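Agarase (Pseudoalteromonas fuliginea, PDB 6XJ9) probably hydrolyses glycosidic bonds of the marine polysaccharide agarose, as an agarase and glycoside hydrolase of family GH50. Local coordinates at residues S246-E251 / R404-N409; I308-S313 / S396-N401; A400-K405 / V739-Y744. All coordinates share one frame; numbering follows the deposited sequence.

Contact 1: S246-E251 / R404-N409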
ATOM      1  N   SER A 246      -5.607 -22.763  -0.224  1.00 28.91           N
ATOM      2  CA  SER A 246      -4.543 -22.068  -0.924  1.00 29.32           C
ATOM      3  C   SER A 246      -3.846 -21.072   0.011  1.00 29.99           C
ATOM      4  O   SER A 246      -2.618 -21.077   0.141  1.00 30.07           O
ATOM      5  CB  SER A 246      -5.148 -21.382  -2.127  1.00 29.78           C
ATOM      6  OG  SER A 246      -4.160 -20.737  -2.897  1.00 32.87           O
ATOM      7  N   ASP A 247      -4.645 -20.215   0.666  1.00 29.23           N
ATOM      8  CA  ASP A 247      -4.134 -19.209   1.590  1.00 27.06           C
ATOM      9  C   ASP A 247      -3.274 -19.864   2.672  1.00 25.58           C
ATOM     10  O   ASP A 247      -2.166 -19.412   2.933  1.00 25.55           O
ATOM     11  CB  ASP A 247      -5.261 -18.385   2.227  1.00 26.80           C
ATOM     12  CG  ASP A 247      -6.022 -17.448   1.292  1.00 26.87           C
ATOM     13  OD1 ASP A 247      -5.486 -17.083   0.234  1.00 25.76           O
ATOM     14  OD2 ASP A 247      -7.173 -17.114   1.629  1.00 26.06           O
ATOM     15  N   LYS A 248      -3.794 -20.930   3.290  1.00 26.83           N
ATOM     16  CA  LYS A 248      -3.158 -21.611   4.412  1.00 28.15           C
ATOM     17  C   LYS A 248      -1.786 -22.166   4.027  1.00 30.10           C
ATOM     18  O   LYS A 248      -0.813 -21.955   4.749  1.00 28.32           O
ATOM     19  CB  LYS A 248      -4.074 -22.716   4.939  1.00 28.24           C
ATOM     20  CG  LYS A 248      -3.468 -23.611   6.010  1.00 27.99           C
ATOM     21  CD  LYS A 248      -4.459 -24.606   6.547  1.00 28.22           C
ATOM     22  CE  LYS A 248      -4.761 -25.711   5.560  1.00 29.08           C
ATOM     23  NZ  LYS A 248      -5.783 -26.642   6.091  1.00 29.76           N
ATOM     24  N   LYS A 249      -1.727 -22.883   2.895  1.00 32.32           N
ATOM     25  CA  LYS A 249      -0.487 -23.465   2.400  1.00 33.86           C
ATOM     26  C   LYS A 249       0.589 -22.390   2.272  1.00 31.73           C
ATOM     27  O   LYS A 249       1.704 -22.566   2.760  1.00 32.07           O
ATOM     28  CB  LYS A 249      -0.705 -24.130   1.036  1.00 36.40           C
ATOM     29  CG  LYS A 249      -1.668 -25.311   1.042  1.00 42.57           C
ATOM     30  CD  LYS A 249      -1.392 -26.293   2.168  1.00 46.19           C
ATOM     31  CE  LYS A 249      -2.642 -26.920   2.752  1.00 47.75           C
ATOM     32  NZ  LYS A 249      -2.316 -27.787   3.912  1.00 46.62           N
ATOM     33  N   GLN A 250       0.233 -21.292   1.599  1.00 29.12           N
ATOM     34  CA  GLN A 250       1.131 -20.195   1.291  1.00 31.12           C
ATOM     35  C   GLN A 250       1.611 -19.501   2.569  1.00 30.98           C
ATOM     36  O   GLN A 250       2.798 -19.201   2.711  1.00 29.28           O
ATOM     37  CB  GLN A 250       0.442 -19.230   0.320  1.00 34.69           C
ATOM     38  CG  GLN A 250       1.262 -17.998  -0.036  1.00 37.60           C
ATOM     39  CD  GLN A 250       2.676 -18.329  -0.453  1.00 42.95           C
ATOM     40  OE1 GLN A 250       3.063 -19.495  -0.543  1.00 45.64           O
ATOM     41  NE2 GLN A 250       3.468 -17.296  -0.700  1.00 43.15           N
ATOM     42  N   GLU A 251       0.690 -19.238   3.501  1.00 30.68           N
ATOM     43  CA  GLU A 251       1.068 -18.509   4.703  1.00 29.94           C
ATOM     44  C   GLU A 251       1.984 -19.365   5.578  1.00 31.33           C
ATOM     45  O   GLU A 251       2.858 -18.826   6.255  1.00 30.19           O
ATOM     46  CB  GLU A 251      -0.155 -18.056   5.497  1.00 28.96           C
ATOM     47  CG  GLU A 251       0.205 -17.180   6.686  1.00 26.49           C
ATOM     48  CD  GLU A 251      -0.963 -16.605   7.467  1.00 27.52           C
ATOM     49  OE1 GLU A 251      -2.112 -17.097   7.288  1.00 26.67           O
ATOM     50  OE2 GLU A 251      -0.721 -15.657   8.246  1.00 26.97           O
ATOM     51  N   ARG A 404     -13.743 -24.255   7.602  1.00 25.89           N
ATOM     52  CA  ARG A 404     -13.538 -24.495   6.180  1.00 26.75           C
ATOM     53  C   ARG A 404     -12.039 -24.559   5.885  1.00 26.14           C
ATOM     54  O   ARG A 404     -11.590 -25.380   5.088  1.00 26.61           O
ATOM     55  CB  ARG A 404     -14.229 -23.410   5.343  1.00 28.31           C
ATOM     56  CG  ARG A 404     -15.730 -23.611   5.165  1.00 30.38           C
ATOM     57  CD  ARG A 404     -16.314 -22.766   4.041  1.00 32.93           C
ATOM     58  NE  ARG A 404     -16.770 -21.512   4.592  1.00 35.71           N
ATOM     59  CZ  ARG A 404     -17.969 -20.950   4.439  1.00 36.39           C
ATOM     60  NH1 ARG A 404     -18.904 -21.498   3.676  1.00 34.64           N
ATOM     61  NH2 ARG A 404     -18.210 -19.802   5.047  1.00 32.58           N
ATOM     62  N   LYS A 405     -11.270 -23.698   6.559  1.00 23.91           N
ATOM     63  CA  LYS A 405      -9.878 -23.465   6.208  1.00 24.66           C
ATOM     64  C   LYS A 405      -8.978 -24.501   6.882  1.00 24.46           C
ATOM     65  O   LYS A 405      -8.010 -24.957   6.274  1.00 24.85           O
ATOM     66  CB  LYS A 405      -9.444 -22.050   6.609  1.00 22.05           C
ATOM     67  CG  LYS A 405      -8.053 -21.632   6.160  1.00 23.22           C
ATOM     68  CD  LYS A 405      -7.829 -20.152   6.412  1.00 23.18           C
ATOM     69  CE  LYS A 405      -6.445 -19.665   6.045  1.00 22.94           C
ATOM     70  NZ  LYS A 405      -6.346 -18.198   6.249  1.00 20.20           N
ATOM     71  N   TYR A 406      -9.299 -24.827   8.138  1.00 24.43           N
ATOM     72  CA  TYR A 406      -8.383 -25.539   9.017  1.00 25.55           C
ATOM     73  C   TYR A 406      -9.026 -26.815   9.548  1.00 25.21           C
ATOM     74  O   TYR A 406      -8.428 -27.532  10.348  1.00 26.96           O
ATOM     75  CB  TYR A 406      -8.056 -24.683  10.245  1.00 24.51           C
ATOM     76  CG  TYR A 406      -7.296 -23.401   9.995  1.00 23.37           C
ATOM     77  CD1 TYR A 406      -5.979 -23.418   9.574  1.00 22.90           C
ATOM     78  CD2 TYR A 406      -7.879 -22.165  10.238  1.00 23.61           C
ATOM     79  CE1 TYR A 406      -5.270 -22.244   9.357  1.00 23.33           C
ATOM     80  CE2 TYR A 406      -7.181 -20.979  10.034  1.00 23.33           C
ATOM     81  CZ  TYR A 406      -5.870 -21.017   9.598  1.00 23.27           C
ATOM     82  OH  TYR A 406      -5.171 -19.859   9.394  1.00 22.65           O
ATOM     83  N   GLY A 407     -10.267 -27.074   9.143  1.00 26.84           N
ATOM     84  CA  GLY A 407     -11.020 -28.152   9.770  1.00 30.31           C
ATOM     85  C   GLY A 407     -11.225 -29.357   8.853  1.00 33.27           C
ATOM     86  O   GLY A 407     -12.049 -30.217   9.162  1.00 34.17           O
ATOM     87  N   GLN A 408     -10.490 -29.400   7.731  1.00 35.27           N
ATOM     88  CA  GLN A 408     -10.610 -30.478   6.758  1.00 40.48           C
ATOM     89  C   GLN A 408     -10.241 -31.786   7.443  1.00 40.34           C
ATOM     90  O   GLN A 408      -9.297 -31.818   8.226  1.00 39.68           O
ATOM     91  CB  GLN A 408      -9.611 -30.323   5.606  1.00 40.80           C
ATOM     92  CG  GLN A 408      -9.692 -28.999   4.864  1.00 45.19           C
ATOM     93  CD  GLN A 408      -8.754 -27.972   5.451  1.00 47.54           C
ATOM     94  OE1 GLN A 408      -8.575 -27.875   6.666  1.00 44.65           O
ATOM     95  NE2 GLN A 408      -8.142 -27.190   4.579  1.00 49.60           N
ATOM     96  N   ASN A 409     -10.989 -32.852   7.135  1.00 46.61           N
ATOM     97  CA  ASN A 409     -10.644 -34.189   7.590  1.00 46.25           C
ATOM     98  C   ASN A 409     -10.738 -34.226   9.115  1.00 45.37           C
ATOM     99  O   ASN A 409      -9.964 -34.917   9.775  1.00 48.81           O
ATOM    100  CB  ASN A 409      -9.267 -34.601   7.060  1.00 50.71           C
ATOM    101  CG  ASN A 409      -9.171 -36.058   6.659  1.00 54.84           C
ATOM    102  OD1 ASN A 409      -9.677 -36.940   7.349  1.00 57.27           O
ATOM    103  ND2 ASN A 409      -8.506 -36.317   5.546  1.00 56.58           N
TER
HETATM  104  O   HOH W   1      -7.747 -17.460   4.145  1.00 24.12           O
HETATM  105  O   HOH W   2      -2.838 -19.643   7.595  1.00 26.49           O
HETATM  106  O   HOH W   3      -3.675 -16.983   5.226  1.00 29.82           O
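Lys248 reaches from helix 242-252 to the C-terminal end of helix 397-406, where its NZ donates to Lys405 O at 2.8 Å. This is a helix C-terminus whose carbonyl takes a lysine from a neighbouring helix. The donor lies in the carbonyl plane, with a C=O...NZ angle of 152°. Gly407 is the first residue to leave helical geometry, so the bond is made just where the helix stops. The partial negative charge at the helix C-terminus would probably favour the ammonium. The Lys248 chain leaves with CG anti to the backbone N (chi1 173°) and bends at chi3, which turns its amine onto the carbonyl. On the way its CD passes Tyr406 CD1 at 3.6 Å, the two side chains running past each other in opposite directions. Lys248 CB also meets Lys405 CE at 4.0 Å.

Around this first shell, water carries most of the polar contact. The extended Lys405 chain brings its amine close to helix 242-252, and its CG lies over one face of the Tyr406 ring. Lys405 NZ stays 4.5 Å from Glu251 OE1, too far for a salt bridge, and one water joins the two. A second water links Lys405 NZ to Asp247 OD2. The direct partners of these groups lie outside the two segments. Asp741 takes Lys405 NZ and Tyr406 OH, Arg742 pairs with Asp247, and Arg424 of helix 413-428 pairs with Glu251. A third water, its oxygen 2.7 Å from Glu251 OE1, donates to that atom and to Tyr406 OH.

Contact 2: I308-S313 / S396-N401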
ATOM      1  N   ILE A 308      -8.366 -11.571  20.832  1.00 19.24           N
ATOM      2  CA  ILE A 308      -7.893 -12.831  20.271  1.00 19.62           C
ATOM      3  C   ILE A 308      -8.818 -13.935  20.769  1.00 19.44           C
ATOM      4  O   ILE A 308      -8.441 -14.725  21.637  1.00 18.83           O
ATOM      5  CB  ILE A 308      -6.430 -13.132  20.654  1.00 19.83           C
ATOM      6  CG1 ILE A 308      -5.518 -11.906  20.556  1.00 20.03           C
ATOM      7  CG2 ILE A 308      -5.896 -14.314  19.840  1.00 18.55           C
ATOM      8  CD1 ILE A 308      -5.337 -11.379  19.165  1.00 20.57           C
ATOM      9  N   ARG A 309     -10.042 -13.929  20.240  1.00 20.35           N
ATOM     10  CA  ARG A 309     -11.116 -14.839  20.621  1.00 20.54           C
ATOM     11  C   ARG A 309     -12.238 -14.662  19.600  1.00 20.49           C
ATOM     12  O   ARG A 309     -12.148 -13.770  18.756  1.00 18.98           O
ATOM     13  CB  ARG A 309     -11.598 -14.556  22.050  1.00 20.97           C
ATOM     14  CG  ARG A 309     -12.429 -13.285  22.194  1.00 21.50           C
ATOM     15  CD  ARG A 309     -12.737 -12.921  23.643  1.00 21.55           C
ATOM     16  NE  ARG A 309     -13.634 -11.772  23.664  1.00 23.42           N
ATOM     17  CZ  ARG A 309     -14.106 -11.170  24.755  1.00 24.24           C
ATOM     18  NH1 ARG A 309     -13.758 -11.603  25.954  1.00 23.18           N
ATOM     19  NH2 ARG A 309     -14.937 -10.142  24.638  1.00 23.58           N
ATOM     20  N   LEU A 310     -13.295 -15.484  19.720  1.00 21.08           N
ATOM     21  CA  LEU A 310     -14.352 -15.580  18.725  1.00 23.49           C
ATOM     22  C   LEU A 310     -15.622 -14.855  19.172  1.00 24.06           C
ATOM     23  O   LEU A 310     -16.503 -14.615  18.348  1.00 23.10           O
ATOM     24  CB  LEU A 310     -14.647 -17.060  18.446  1.00 25.56           C
ATOM     25  CG  LEU A 310     -13.500 -17.874  17.846  1.00 24.85           C
ATOM     26  CD1 LEU A 310     -13.983 -19.214  17.312  1.00 26.23           C
ATOM     27  CD2 LEU A 310     -12.765 -17.100  16.768  1.00 26.32           C
ATOM     28  N   ALA A 311     -15.695 -14.486  20.462  1.00 23.37           N
ATOM     29  CA  ALA A 311     -16.928 -14.043  21.104  1.00 27.26           C
ATOM     30  C   ALA A 311     -17.604 -12.879  20.374  1.00 27.32           C
ATOM     31  O   ALA A 311     -18.822 -12.740  20.442  1.00 30.48           O
ATOM     32  CB  ALA A 311     -16.677 -13.708  22.560  1.00 28.34           C
ATOM     33  N   ASN A 312     -16.832 -12.056  19.660  1.00 27.47           N
ATOM     34  CA  ASN A 312     -17.378 -10.829  19.094  1.00 26.66           C
ATOM     35  C   ASN A 312     -17.424 -10.897  17.566  1.00 24.59           C
ATOM     36  O   ASN A 312     -17.591  -9.872  16.914  1.00 24.93           O
ATOM     37  CB  ASN A 312     -16.607  -9.596  19.561  1.00 30.55           C
ATOM     38  CG  ASN A 312     -16.531  -9.494  21.070  1.00 33.16           C
ATOM     39  OD1 ASN A 312     -15.511  -9.840  21.664  1.00 33.04           O
ATOM     40  ND2 ASN A 312     -17.615  -9.065  21.696  1.00 33.70           N
ATOM     41  N   SER A 313     -17.299 -12.107  17.011  1.00 23.06           N
ATOM     42  CA  SER A 313     -17.382 -12.320  15.572  1.00 25.10           C
ATOM     43  C   SER A 313     -18.775 -12.788  15.121  1.00 23.89           C
ATOM     44  O   SER A 313     -18.921 -13.262  13.995  1.00 25.25           O
ATOM     45  CB  SER A 313     -16.313 -13.299  15.129  1.00 24.78           C
ATOM     46  OG  SER A 313     -15.024 -12.687  15.197  1.00 28.85           O
ATOM     47  N   SER A 396     -21.557 -17.035  13.076  1.00 24.09           N
ATOM     48  CA  SER A 396     -20.185 -16.555  12.957  1.00 22.55           C
ATOM     49  C   SER A 396     -19.556 -16.992  11.631  1.00 23.90           C
ATOM     50  O   SER A 396     -19.102 -18.127  11.500  1.00 24.66           O
ATOM     51  CB  SER A 396     -19.351 -17.002  14.124  1.00 21.44           C
ATOM     52  OG  SER A 396     -18.027 -16.501  13.989  1.00 21.62           O
ATOM     53  N   PHE A 397     -19.495 -16.073  10.658  1.00 23.27           N
ATOM     54  CA  PHE A 397     -18.893 -16.405   9.375  1.00 22.98           C
ATOM     55  C   PHE A 397     -17.381 -16.586   9.527  1.00 25.35           C
ATOM     56  O   PHE A 397     -16.778 -17.384   8.803  1.00 23.83           O
ATOM     57  CB  PHE A 397     -19.281 -15.396   8.289  1.00 22.39           C
ATOM     58  CG  PHE A 397     -20.733 -15.425   7.874  1.00 22.69           C
ATOM     59  CD1 PHE A 397     -21.185 -16.333   6.925  1.00 22.38           C
ATOM     60  CD2 PHE A 397     -21.644 -14.536   8.425  1.00 22.00           C
ATOM     61  CE1 PHE A 397     -22.523 -16.359   6.557  1.00 24.52           C
ATOM     62  CE2 PHE A 397     -22.982 -14.554   8.052  1.00 23.20           C
ATOM     63  CZ  PHE A 397     -23.419 -15.462   7.111  1.00 24.30           C
ATOM     64  N   TYR A 398     -16.773 -15.857  10.473  1.00 23.41           N
ATOM     65  CA  TYR A 398     -15.344 -16.025  10.690  1.00 23.09           C
ATOM     66  C   TYR A 398     -15.050 -17.441  11.185  1.00 23.02           C
ATOM     67  O   TYR A 398     -14.158 -18.093  10.654  1.00 23.25           O
ATOM     68  CB  TYR A 398     -14.738 -14.953  11.597  1.00 23.17           C
ATOM     69  CG  TYR A 398     -13.259 -15.162  11.820  1.00 24.52           C
ATOM     70  CD1 TYR A 398     -12.337 -14.881  10.819  1.00 24.20           C
ATOM     71  CD2 TYR A 398     -12.782 -15.712  13.001  1.00 23.58           C
ATOM     72  CE1 TYR A 398     -10.982 -15.103  11.005  1.00 23.81           C
ATOM     73  CE2 TYR A 398     -11.431 -15.944  13.204  1.00 23.20           C
ATOM     74  CZ  TYR A 398     -10.528 -15.638  12.201  1.00 24.36           C
ATOM     75  OH  TYR A 398      -9.191 -15.845  12.388  1.00 22.89           O
ATOM     76  N   ALA A 399     -15.808 -17.918  12.178  1.00 22.71           N
ATOM     77  CA  ALA A 399     -15.602 -19.260  12.709  1.00 24.48           C
ATOM     78  C   ALA A 399     -15.895 -20.309  11.630  1.00 25.10           C
ATOM     79  O   ALA A 399     -15.171 -21.295  11.521  1.00 24.59           O
ATOM     80  CB  ALA A 399     -16.462 -19.484  13.929  1.00 25.48           C
ATOM     81  N   ALA A 400     -16.959 -20.101  10.838  1.00 23.38           N
ATOM     82  CA  ALA A 400     -17.244 -21.002   9.728  1.00 24.08           C
ATOM     83  C   ALA A 400     -16.035 -21.094   8.792  1.00 25.74           C
ATOM     84  O   ALA A 400     -15.632 -22.187   8.385  1.00 27.50           O
ATOM     85  CB  ALA A 400     -18.497 -20.573   9.002  1.00 22.06           C
ATOM     86  N   ASN A 401     -15.436 -19.939   8.484  1.00 24.83           N
ATOM     87  CA  ASN A 401     -14.263 -19.872   7.625  1.00 24.85           C
ATOM     88  C   ASN A 401     -13.083 -20.641   8.217  1.00 24.63           C
ATOM     89  O   ASN A 401     -12.323 -21.260   7.470  1.00 23.62           O
ATOM     90  CB  ASN A 401     -13.929 -18.432   7.244  1.00 24.76           C
ATOM     91  CG  ASN A 401     -14.962 -17.859   6.300  1.00 26.29           C
ATOM     92  OD1 ASN A 401     -15.651 -18.607   5.597  1.00 25.62           O
ATOM     93  ND2 ASN A 401     -15.086 -16.540   6.290  1.00 24.58           N
TER
HETATM   94  O   HOH W   4     -17.598 -13.218  11.509  1.00 19.88           O
HETATM   95  O   HOH W   5     -20.588 -13.312  11.627  1.00 24.52           O
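Leu310 and Ser313, the two ends of a type I beta turn, are the residues of 308-313 that meet the start of helix 397-406. Leu310 comes first. Its CD2 lies at the edge of the Tyr398 ring, near the ring plane, 4.0 Å from Tyr398 CE2. The two side chains cross at about a right angle. The other branch of Leu310, CD1, rests 4.2 Å from Ala399 CB. The turn is closed by Ser313 N bonding to Leu310 O.

Ser313 brings the chain to the helix N-terminus. Its carbonyl oxygen accepts from two waters, one held by Phe397 N and the other by Tyr398 N. These first-turn amides therefore reach Ser313 O through water. Ser396 is the N-cap. Its OG stands anti to the backbone N (chi1 -179°), which lets it accept from Ala399 N at 3.2 Å. The same hydroxyl gives a weak bond to Ser313 O, 3.4 Å from Ser396 OG.

The turn lies in the loop between strands 299-305 and 315-320. Strand 392-395, a neighbour of 315-320 in a four-stranded antiparallel sheet, leads directly into helix 397-406. Helix 413-428 flanks the contact, with Met414 against Leu310. Beyond the ring, Tyr398 OH bonds to Asp741 in the loop before helix 745-763.

Contact 3: A400-K405 / V739-Y744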
ATOM      1  N   ALA A 400     -16.959 -20.101  10.838  1.00 23.38           N
ATOM      2  CA  ALA A 400     -17.244 -21.002   9.728  1.00 24.08           C
ATOM      3  C   ALA A 400     -16.035 -21.094   8.792  1.00 25.74           C
ATOM      4  O   ALA A 400     -15.632 -22.187   8.385  1.00 27.50           O
ATOM      5  CB  ALA A 400     -18.497 -20.573   9.002  1.00 22.06           C
ATOM      6  N   ASN A 401     -15.436 -19.939   8.484  1.00 24.83           N
ATOM      7  CA  ASN A 401     -14.263 -19.872   7.625  1.00 24.85           C
ATOM      8  C   ASN A 401     -13.083 -20.641   8.217  1.00 24.63           C
ATOM      9  O   ASN A 401     -12.323 -21.260   7.470  1.00 23.62           O
ATOM     10  CB  ASN A 401     -13.929 -18.432   7.244  1.00 24.76           C
ATOM     11  CG  ASN A 401     -14.962 -17.859   6.300  1.00 26.29           C
ATOM     12  OD1 ASN A 401     -15.651 -18.607   5.597  1.00 25.62           O
ATOM     13  ND2 ASN A 401     -15.086 -16.540   6.290  1.00 24.58           N
ATOM     14  N   LEU A 402     -12.941 -20.595   9.548  1.00 23.27           N
ATOM     15  CA  LEU A 402     -11.858 -21.291  10.231  1.00 23.56           C
ATOM     16  C   LEU A 402     -11.992 -22.797  10.026  1.00 24.31           C
ATOM     17  O   LEU A 402     -10.990 -23.492   9.847  1.00 26.79           O
ATOM     18  CB  LEU A 402     -11.886 -20.976  11.729  1.00 21.60           C
ATOM     19  CG  LEU A 402     -11.435 -19.578  12.158  1.00 22.46           C
ATOM     20  CD1 LEU A 402     -11.339 -19.525  13.676  1.00 22.56           C
ATOM     21  CD2 LEU A 402     -10.096 -19.205  11.537  1.00 20.76           C
ATOM     22  N   GLU A 403     -13.226 -23.297  10.131  1.00 24.94           N
ATOM     23  CA  GLU A 403     -13.467 -24.723   9.983  1.00 25.90           C
ATOM     24  C   GLU A 403     -13.298 -25.125   8.520  1.00 26.29           C
ATOM     25  O   GLU A 403     -12.749 -26.186   8.232  1.00 25.16           O
ATOM     26  CB  GLU A 403     -14.844 -25.106  10.515  1.00 27.16           C
ATOM     27  CG  GLU A 403     -15.079 -26.606  10.474  1.00 29.58           C
ATOM     28  CD  GLU A 403     -16.367 -27.064  11.130  1.00 29.83           C
ATOM     29  OE1 GLU A 403     -17.223 -26.208  11.413  1.00 29.09           O
ATOM     30  OE2 GLU A 403     -16.504 -28.278  11.356  1.00 31.01           O
ATOM     31  N   ARG A 404     -13.743 -24.255   7.602  1.00 25.89           N
ATOM     32  CA  ARG A 404     -13.538 -24.495   6.180  1.00 26.75           C
ATOM     33  C   ARG A 404     -12.039 -24.559   5.885  1.00 26.14           C
ATOM     34  O   ARG A 404     -11.590 -25.380   5.088  1.00 26.61           O
ATOM     35  CB  ARG A 404     -14.229 -23.410   5.343  1.00 28.31           C
ATOM     36  CG  ARG A 404     -15.730 -23.611   5.165  1.00 30.38           C
ATOM     37  CD  ARG A 404     -16.314 -22.766   4.041  1.00 32.93           C
ATOM     38  NE  ARG A 404     -16.770 -21.512   4.592  1.00 35.71           N
ATOM     39  CZ  ARG A 404     -17.969 -20.950   4.439  1.00 36.39           C
ATOM     40  NH1 ARG A 404     -18.904 -21.498   3.676  1.00 34.64           N
ATOM     41  NH2 ARG A 404     -18.210 -19.802   5.047  1.00 32.58           N
ATOM     42  N   LYS A 405     -11.270 -23.698   6.559  1.00 23.91           N
ATOM     43  CA  LYS A 405      -9.878 -23.465   6.208  1.00 24.66           C
ATOM     44  C   LYS A 405      -8.978 -24.501   6.882  1.00 24.46           C
ATOM     45  O   LYS A 405      -8.010 -24.957   6.274  1.00 24.85           O
ATOM     46  CB  LYS A 405      -9.444 -22.050   6.609  1.00 22.05           C
ATOM     47  CG  LYS A 405      -8.053 -21.632   6.160  1.00 23.22           C
ATOM     48  CD  LYS A 405      -7.829 -20.152   6.412  1.00 23.18           C
ATOM     49  CE  LYS A 405      -6.445 -19.665   6.045  1.00 22.94           C
ATOM     50  NZ  LYS A 405      -6.346 -18.198   6.249  1.00 20.20           N
ATOM     51  N   VAL A 739     -12.727 -11.309   7.508  1.00 19.23           N
ATOM     52  CA  VAL A 739     -13.628 -12.372   7.919  1.00 18.84           C
ATOM     53  C   VAL A 739     -13.227 -13.720   7.302  1.00 18.99           C
ATOM     54  O   VAL A 739     -13.667 -14.764   7.779  1.00 20.56           O
ATOM     55  CB  VAL A 739     -15.075 -11.990   7.540  1.00 18.69           C
ATOM     56  CG1 VAL A 739     -15.257 -11.870   6.030  1.00 18.74           C
ATOM     57  CG2 VAL A 739     -16.099 -12.939   8.126  1.00 17.77           C
ATOM     58  N   THR A 740     -12.455 -13.713   6.210  1.00 19.64           N
ATOM     59  CA  THR A 740     -11.994 -14.957   5.594  1.00 20.71           C
ATOM     60  C   THR A 740     -10.574 -15.325   6.058  1.00 22.54           C
ATOM     61  O   THR A 740      -9.899 -16.135   5.414  1.00 22.50           O
ATOM     62  CB  THR A 740     -12.069 -14.908   4.060  1.00 19.00           C
ATOM     63  OG1 THR A 740     -11.351 -13.767   3.590  1.00 20.55           O
ATOM     64  CG2 THR A 740     -13.484 -14.897   3.521  1.00 20.75           C
ATOM     65  N   ASP A 741     -10.125 -14.739   7.183  1.00 21.83           N
ATOM     66  CA  ASP A 741      -8.849 -15.076   7.804  1.00 21.18           C
ATOM     67  C   ASP A 741      -7.689 -14.697   6.882  1.00 22.72           C
ATOM     68  O   ASP A 741      -6.627 -15.326   6.918  1.00 20.91           O
ATOM     69  CB  ASP A 741      -8.803 -16.530   8.297  1.00 22.10           C
ATOM     70  CG  ASP A 741      -7.600 -16.861   9.184  1.00 21.14           C
ATOM     71  OD1 ASP A 741      -7.499 -16.281  10.284  1.00 19.37           O
ATOM     72  OD2 ASP A 741      -6.781 -17.724   8.777  1.00 19.98           O
ATOM     73  N   ARG A 742      -7.879 -13.624   6.100  1.00 20.70           N
ATOM     74  CA  ARG A 742      -6.774 -13.068   5.344  1.00 21.77           C
ATOM     75  C   ARG A 742      -6.247 -11.823   6.052  1.00 21.93           C
ATOM     76  O   ARG A 742      -6.935 -10.805   6.101  1.00 20.21           O
ATOM     77  CB  ARG A 742      -7.196 -12.691   3.921  1.00 21.56           C
ATOM     78  CG  ARG A 742      -7.586 -13.877   3.050  1.00 22.37           C
ATOM     79  CD  ARG A 742      -7.973 -13.481   1.631  1.00 22.33           C
ATOM     80  NE  ARG A 742      -7.746 -14.595   0.715  1.00 22.49           N
ATOM     81  CZ  ARG A 742      -7.866 -14.537  -0.605  1.00 23.29           C
ATOM     82  NH1 ARG A 742      -8.265 -13.417  -1.181  1.00 23.12           N
ATOM     83  NH2 ARG A 742      -7.611 -15.609  -1.341  1.00 23.54           N
ATOM     84  N   PRO A 743      -4.987 -11.848   6.553  1.00 21.62           N
ATOM     85  CA  PRO A 743      -4.352 -10.640   7.074  1.00 22.10           C
ATOM     86  C   PRO A 743      -4.344  -9.536   6.018  1.00 21.73           C
ATOM     87  O   PRO A 743      -4.102  -9.786   4.838  1.00 21.54           O
ATOM     88  CB  PRO A 743      -2.919 -11.113   7.388  1.00 22.84           C
ATOM     89  CG  PRO A 743      -3.087 -12.595   7.653  1.00 22.15           C
ATOM     90  CD  PRO A 743      -4.106 -13.030   6.621  1.00 22.12           C
ATOM     91  N   TYR A 744      -4.640  -8.314   6.467  1.00 21.81           N
ATOM     92  CA  TYR A 744      -4.492  -7.115   5.654  1.00 22.23           C
ATOM     93  C   TYR A 744      -3.004  -6.842   5.473  1.00 23.64           C
ATOM     94  O   TYR A 744      -2.320  -6.483   6.426  1.00 22.14           O
ATOM     95  CB  TYR A 744      -5.190  -5.925   6.324  1.00 21.38           C
ATOM     96  CG  TYR A 744      -6.697  -5.941   6.242  1.00 20.35           C
ATOM     97  CD1 TYR A 744      -7.348  -5.553   5.077  1.00 20.72           C
ATOM     98  CD2 TYR A 744      -7.477  -6.329   7.322  1.00 19.87           C
ATOM     99  CE1 TYR A 744      -8.733  -5.568   4.979  1.00 20.59           C
ATOM    100  CE2 TYR A 744      -8.864  -6.338   7.245  1.00 19.51           C
ATOM    101  CZ  TYR A 744      -9.494  -5.954   6.072  1.00 20.88           C
ATOM    102  OH  TYR A 744     -10.863  -5.956   5.989  1.00 21.43           O
TER
HETATM  103  O   HOH W   1      -7.747 -17.460   4.145  1.00 24.12           O
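Asn401 and Lys405, one turn apart on helix 397-406, hold the loop Val739-Asp741 by two polar bonds. Asn401 ND2 donates to Val739 O at 2.7 Å, with an N-H...O angle of 169°. The acceptor lies in the Asn401 amide plane, whereas the donor stands above the Val739 carbonyl plane. Phe226 O is a further acceptor for ND2. On the other side of the amide, OD1 takes both NE and NH2 of Arg404, a side-on grip that should fix the amide's rotation. Arg404 NH2 is 2.9 Å from Asn401 OD1 and also donates to Glu225 O. Thr740 CG2 packs 3.6 Å from Asn401 ND2.

Lys405 forms a salt bridge with Asp741, NZ to OD2 at 2.6 Å. The carboxylate is met on its anti side, 22° out of its plane, and the two side chains cross at about a right angle. Lys405 NZ also donates to two waters. The one shared with Asp247 donates in turn to Thr740 O, 2.8 Å from that oxygen; the other is bound to Glu251 OE1. Both Asp741 oxygens have further partners: OD2 bonds to Tyr406 OH, and OD1 to Tyr398 OH and Arg424 NH1. Such a surround probably favours the charged carboxylate. Leu402 CD2 covers Asp741 OD1 from 4.1 Å.

Helix 397-406 thus lies beside the loop that follows strand 709-714 and leads into helix 745-763. Leu402 and Pro743 touch helix 413-428, and Thr740 and Pro743 reach helix 242-252.

All three contacts use helix 397-406. Contact 2 is at its N-terminal end, contact 1 at its C-terminal end, and contact 3 between them. The centres of contacts 1 and 2 are about 16 Å apart, and the centre of contact 3 is about 9 Å from each. In chain order the helix's partners are helix 242-252, the loop between strands 299-305 and 315-320, and the loop before helix 745-763. One short helix thus ties together regions nearly 500 residues apart. Asp741 of contact 3 is the common neighbour of contacts 1 and 2, through probable hydrogen bonds to a tyrosine of each. A salt bridge also joins contacts 1 and 3.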